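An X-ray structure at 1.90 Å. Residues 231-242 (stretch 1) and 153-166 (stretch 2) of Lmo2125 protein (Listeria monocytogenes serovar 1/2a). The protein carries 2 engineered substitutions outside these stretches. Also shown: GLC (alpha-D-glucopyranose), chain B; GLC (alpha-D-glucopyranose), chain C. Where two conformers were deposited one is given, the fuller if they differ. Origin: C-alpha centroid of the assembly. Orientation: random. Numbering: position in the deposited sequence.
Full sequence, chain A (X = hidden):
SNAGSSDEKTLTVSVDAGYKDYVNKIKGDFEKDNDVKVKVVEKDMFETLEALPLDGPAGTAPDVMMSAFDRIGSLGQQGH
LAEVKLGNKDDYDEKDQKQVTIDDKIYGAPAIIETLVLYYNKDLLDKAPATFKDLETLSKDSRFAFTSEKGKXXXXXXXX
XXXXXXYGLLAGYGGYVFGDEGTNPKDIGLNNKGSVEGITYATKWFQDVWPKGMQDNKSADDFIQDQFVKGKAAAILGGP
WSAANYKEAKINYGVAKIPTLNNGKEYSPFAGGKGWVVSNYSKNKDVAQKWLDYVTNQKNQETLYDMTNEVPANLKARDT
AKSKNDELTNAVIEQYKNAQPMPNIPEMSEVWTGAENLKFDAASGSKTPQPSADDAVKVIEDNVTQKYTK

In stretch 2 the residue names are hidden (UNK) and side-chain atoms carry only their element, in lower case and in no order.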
# COMPACT_ATOMS: atom_id res chain seq x y z
N GLY A 231 -4.24 24.56 4.25
CA GLY A 231 -4.69 24.77 5.62
C GLY A 231 -6.21 24.83 5.83
O GLY A 231 -6.67 25.44 6.78
N LYS A 232 -6.97 24.18 4.95
CA LYS A 232 -8.44 24.17 5.02
C LYS A 232 -9.04 22.84 5.49
O LYS A 232 -10.22 22.77 5.82
CB LYS A 232 -9.01 24.57 3.67
CG LYS A 232 -8.55 25.95 3.22
CD LYS A 232 -9.05 26.28 1.83
CE LYS A 232 -8.64 27.70 1.45
NZ LYS A 232 -9.20 28.06 0.12
N ALA A 233 -8.23 21.77 5.46
CA ALA A 233 -8.63 20.46 5.98
C ALA A 233 -7.72 20.18 7.17
O ALA A 233 -6.50 20.29 7.05
CB ALA A 233 -8.50 19.38 4.93
N ALA A 234 -8.31 19.80 8.30
CA ALA A 234 -7.54 19.54 9.53
C ALA A 234 -6.89 18.16 9.58
O ALA A 234 -5.81 18.01 10.17
CB ALA A 234 -8.43 19.73 10.74
N ALA A 235 -7.53 17.18 8.96
CA ALA A 235 -7.05 15.81 8.94
C ALA A 235 -7.53 15.07 7.71
O ALA A 235 -8.68 15.23 7.27
CB ALA A 235 -7.51 15.08 10.21
N ILE A 236 -6.65 14.24 7.14
CA ILE A 236 -7.01 13.48 5.96
C ILE A 236 -6.36 12.12 5.98
O ILE A 236 -5.32 11.92 6.63
CB ILE A 236 -6.55 14.17 4.63
CG1 ILE A 236 -5.02 14.27 4.54
CG2 ILE A 236 -7.14 15.56 4.50
CD1 ILE A 236 -4.52 14.79 3.20
N LEU A 237 -6.96 11.20 5.25
CA LEU A 237 -6.40 9.86 5.07
C LEU A 237 -5.40 9.99 3.93
O LEU A 237 -5.71 10.66 2.95
CB LEU A 237 -7.53 8.90 4.71
CG LEU A 237 -7.26 7.41 4.61
CD1 LEU A 237 -6.69 6.88 5.91
CD2 LEU A 237 -8.56 6.71 4.25
N GLY A 238 -4.22 9.39 4.04
CA GLY A 238 -3.23 9.48 2.97
C GLY A 238 -2.15 8.44 3.07
O GLY A 238 -2.04 7.76 4.09
N GLY A 239 -1.35 8.30 2.02
CA GLY A 239 -0.25 7.33 2.03
C GLY A 239 1.06 8.01 2.37
O GLY A 239 1.16 9.22 2.27
N PRO A 240 2.08 7.24 2.78
CA PRO A 240 3.40 7.81 3.11
C PRO A 240 4.01 8.62 1.96
O PRO A 240 4.76 9.58 2.19
CB PRO A 240 4.26 6.57 3.39
CG PRO A 240 3.29 5.57 3.88
CD PRO A 240 2.04 5.79 3.08
N TRP A 241 3.66 8.25 0.73
CA TRP A 241 4.19 8.93 -0.47
C TRP A 241 3.86 10.43 -0.52
O TRP A 241 4.57 11.18 -1.17
CB TRP A 241 3.70 8.24 -1.76
CG TRP A 241 2.21 8.11 -1.86
CD1 TRP A 241 1.34 9.05 -2.33
CD2 TRP A 241 1.41 6.98 -1.46
NE1 TRP A 241 0.05 8.57 -2.25
CE2 TRP A 241 0.07 7.31 -1.72
CE3 TRP A 241 1.72 5.73 -0.90
CZ2 TRP A 241 -0.99 6.42 -1.45
CZ3 TRP A 241 0.66 4.84 -0.64
CH2 TRP A 241 -0.67 5.20 -0.91
N SER A 242 2.81 10.86 0.17
CA SER A 242 2.42 12.28 0.16
C SER A 242 3.21 13.20 1.12
O SER A 242 3.17 14.42 0.97
CB SER A 242 0.94 12.42 0.49
OG SER A 242 0.15 11.72 -0.43
N UNK A 153 -18.50 20.66 5.21
CA UNK A 153 -17.32 20.86 6.03
C UNK A 153 -16.17 19.99 5.55
O UNK A 153 -16.38 18.89 5.07
n UNK A 153 -16.84 21.91 9.29
c UNK A 153 -16.65 20.83 8.51
o UNK A 153 -15.69 20.07 8.65
c UNK A 153 -17.74 20.53 7.49
N UNK A 154 -14.95 20.52 5.66
CA UNK A 154 -13.74 19.83 5.23
C UNK A 154 -12.81 19.50 6.39
O UNK A 154 -11.61 19.28 6.17
o UNK A 154 -12.64 21.98 4.74
c UNK A 154 -13.78 20.86 2.91
c UNK A 154 -12.96 20.69 4.18
N UNK A 155 -13.36 19.44 7.61
CA UNK A 155 -12.58 19.12 8.81
C UNK A 155 -11.76 17.86 8.61
O UNK A 155 -10.55 17.84 8.87
N UNK A 156 -12.44 16.83 8.14
CA UNK A 156 -11.82 15.54 7.81
C UNK A 156 -12.20 15.17 6.38
O UNK A 156 -13.37 15.32 6.00
c UNK A 156 -12.29 14.44 8.77
c UNK A 156 -10.43 11.28 7.80
c UNK A 156 -11.46 10.47 7.35
c UNK A 156 -12.00 13.05 8.28
c UNK A 156 -13.02 12.22 7.81
c UNK A 156 -12.75 10.93 7.35
c UNK A 156 -10.71 12.56 8.27
N UNK A 157 -11.23 14.69 5.60
CA UNK A 157 -11.51 14.24 4.23
C UNK A 157 -10.82 12.92 3.97
O UNK A 157 -9.72 12.70 4.46
c UNK A 157 -10.99 15.24 3.20
c UNK A 157 -13.02 16.69 2.89
c UNK A 157 -11.54 16.67 3.24
c UNK A 157 -10.74 17.57 2.30
N UNK A 158 -11.48 12.06 3.21
CA UNK A 158 -10.88 10.78 2.75
C UNK A 158 -11.42 10.47 1.36
O UNK A 158 -12.61 10.65 1.09
c UNK A 158 -11.21 9.66 3.72
N UNK A 159 -10.54 10.01 0.46
CA UNK A 159 -10.93 9.72 -0.92
C UNK A 159 -11.69 8.39 -1.00
O UNK A 159 -11.26 7.42 -1.66
c UNK A 159 -9.04 9.31 -5.59
c UNK A 159 -9.95 9.74 -3.29
c UNK A 159 -8.73 9.34 -4.10
n UNK A 159 -7.95 8.67 -6.37
c UNK A 159 -9.67 9.68 -1.80
N UNK A 160 -12.86 8.35 -0.37
CA UNK A 160 -13.60 7.11 -0.31
C UNK A 160 -14.25 6.61 -1.61
O UNK A 160 -14.74 5.48 -1.63
n UNK A 160 -12.47 6.27 3.85
c UNK A 160 -14.50 7.18 3.51
c UNK A 160 -13.81 6.96 5.86
c UNK A 160 -12.70 6.31 2.50
c UNK A 160 -15.00 7.53 6.22
c UNK A 160 -13.56 6.79 4.49
c UNK A 160 -14.58 7.08 0.87
c UNK A 160 -15.94 7.92 5.26
c UNK A 160 -13.91 6.91 2.23
c UNK A 160 -15.71 7.75 3.91
N UNK A 161 -14.21 7.40 -2.69
CA UNK A 161 -14.68 6.91 -3.99
C UNK A 161 -13.66 5.91 -4.55
O UNK A 161 -13.99 5.13 -5.44
o UNK A 161 -13.71 8.84 -5.11
c UNK A 161 -16.08 8.88 -4.65
c UNK A 161 -14.89 8.02 -5.03
N UNK A 162 -12.43 5.98 -4.05
CA UNK A 162 -11.34 5.11 -4.48
C UNK A 162 -11.32 3.89 -3.54
O UNK A 162 -11.06 4.02 -2.33
o UNK A 162 -7.95 5.85 -5.59
c UNK A 162 -10.02 5.90 -4.43
c UNK A 162 -8.84 5.16 -5.04
o UNK A 162 -8.76 3.92 -4.94
N UNK A 163 -11.60 2.71 -4.08
CA UNK A 163 -11.62 1.50 -3.28
C UNK A 163 -10.32 1.24 -2.55
O UNK A 163 -10.33 0.66 -1.48
c UNK A 163 -13.17 -2.35 -1.75
c UNK A 163 -11.34 -3.24 -3.01
c UNK A 163 -12.31 -3.39 -2.05
c UNK A 163 -11.99 0.30 -4.15
c UNK A 163 -13.06 -1.16 -2.43
c UNK A 163 -11.23 -2.04 -3.70
c UNK A 163 -12.08 -0.98 -3.40
N UNK A 164 -9.19 1.67 -3.10
CA UNK A 164 -7.93 1.51 -2.38
C UNK A 164 -7.98 2.19 -0.99
O UNK A 164 -7.42 1.68 -0.01
c UNK A 164 -3.68 2.61 -1.07
c UNK A 164 -3.59 0.36 -1.89
c UNK A 164 -6.74 2.01 -3.20
c UNK A 164 -5.44 1.79 -2.50
c UNK A 164 -4.87 2.80 -1.74
c UNK A 164 -4.79 0.56 -2.56
o UNK A 164 -1.88 1.22 -0.47
c UNK A 164 -3.05 1.39 -1.15
N UNK A 165 -8.63 3.34 -0.93
CA UNK A 165 -8.80 4.09 0.31
C UNK A 165 -9.94 3.57 1.19
O UNK A 165 -9.76 3.40 2.40
c UNK A 165 -7.77 6.27 -0.45
c UNK A 165 -7.06 7.07 0.43
c UNK A 165 -6.13 6.76 -2.15
c UNK A 165 -5.89 7.71 0.03
c UNK A 165 -7.30 6.13 -1.74
c UNK A 165 -9.01 5.58 -0.01
c UNK A 165 -5.43 7.56 -1.26
N UNK A 166 -11.09 3.30 0.59
CA UNK A 166 -12.24 2.86 1.36
C UNK A 166 -12.22 1.41 1.81
O UNK A 166 -12.98 1.07 2.73
o UNK A 166 -13.59 2.34 -0.57
c UNK A 166 -13.54 3.13 0.60
C1 GLC B . -0.45 3.20 -4.13
C2 GLC B . -0.27 1.68 -4.04
C3 GLC B . -0.88 0.97 -5.24
C4 GLC B . -2.33 1.40 -5.42
C5 GLC B . -2.41 2.92 -5.55
C6 GLC B . -3.85 3.39 -5.73
O2 GLC B . 1.12 1.36 -3.94
O3 GLC B . -0.80 -0.45 -5.05
O4 GLC B . -2.91 0.76 -6.56
O5 GLC B . -1.83 3.53 -4.39
O6 GLC B . -3.95 4.80 -5.51
C1 GLC C . 2.67 7.18 -5.87
C2 GLC C . 3.34 6.05 -5.09
C3 GLC C . 2.55 4.75 -5.13
C4 GLC C . 1.06 4.95 -4.89
C5 GLC C . 0.53 6.07 -5.78
C6 GLC C . -0.96 6.32 -5.51
O1 GLC C . 2.84 6.97 -7.29
O2 GLC C . 4.66 5.83 -5.62
O3 GLC C . 3.06 3.85 -4.14
O4 GLC C . 0.38 3.72 -5.18
O5 GLC C . 1.28 7.27 -5.54
O6 GLC C . -1.33 7.65 -5.90
O HOH W 1 -7.80 10.59 1.04

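Position 153 has two side-chain carbons, the second carrying one oxygen and one nitrogen, and touches nothing on stretch 1; this is an amide, and the residue is Asn153. Its OD1 accepts from N of position 155 at 2.6 Å. At position 154 one carbon carries an oxygen and a methyl, the fork of Thr154, whose OG1 donates to Lys232 O at 2.8 Å. Position 155 has no side-chain atoms and is Gly155; a CB there would come 2.8 Å from Asn153 OD1. Its carbonyl lies against Ala234 and Ala235.

Position 156 bears one carbon and a six-carbon ring without oxygen, lying obliquely near Ala235 O, Ile236 CA and Leu237 N: Phe156. Position 157 has four carbons forked at the second, one terminal carbon lying near Ala233 CB, and is Leu157; its CD1 is 3.9 Å from Ala233 CB. The single carbon of position 158, Ala158, packs its CB 3.9 Å from Leu237 CB. At 159 four carbons in a row end in nitrogen, the chain of Lys159, which leads away from stretch 1.

Fused five- and six-membered rings with eight carbons and one nitrogen identify position 160 as Trp160, its NE1 4.0 Å from Leu237 CD2. Position 161, one carbon carrying oxygen and carbon, is Thr161, out of reach of stretch 1. Position 162 has two carbons, the second with two oxygens: a carboxylate, whose short reach fits Asp162. OD2 of Asp162 forms a salt bridge with Lys159 NZ at 2.9 Å, while its OD1 caps the following helix by accepting from N of position 164 at 2.9 Å. A plain six-carbon ring beyond one carbon, distant from stretch 1, makes 163 Phe163. The ring at 164 bears an oxygen, hence Tyr164; its CE2 approaches the edge of the Trp241 ring, 4.0 Å from CH2. Position 165 again has an oxygen-free ring, Phe165, with Leu237 CD2 and Gly238 CA at its edge. One carbon and one oxygen, directed away from stretch 1, make 166 Ser166.

The contact begins as a parallel strand pairing. Ala235 N donates to Gly155 O (3.1 Å), Leu157 N to Ala235 O (3.1 Å) and Leu237 N to Leu157 O (3.2 Å), so the bonds alternate between strands. Beyond the pairing, a water bridges Leu237 O and Lys159 N, and Leu237 fills the space between Ala158, Trp160 and Phe165. Farther along, Trp241 and Tyr164 each turn a ring face to the chain B glucose, joining the two stretches at the sugar.

Stretch 2, residues 153-166: NTGFLAKWTDFYFS
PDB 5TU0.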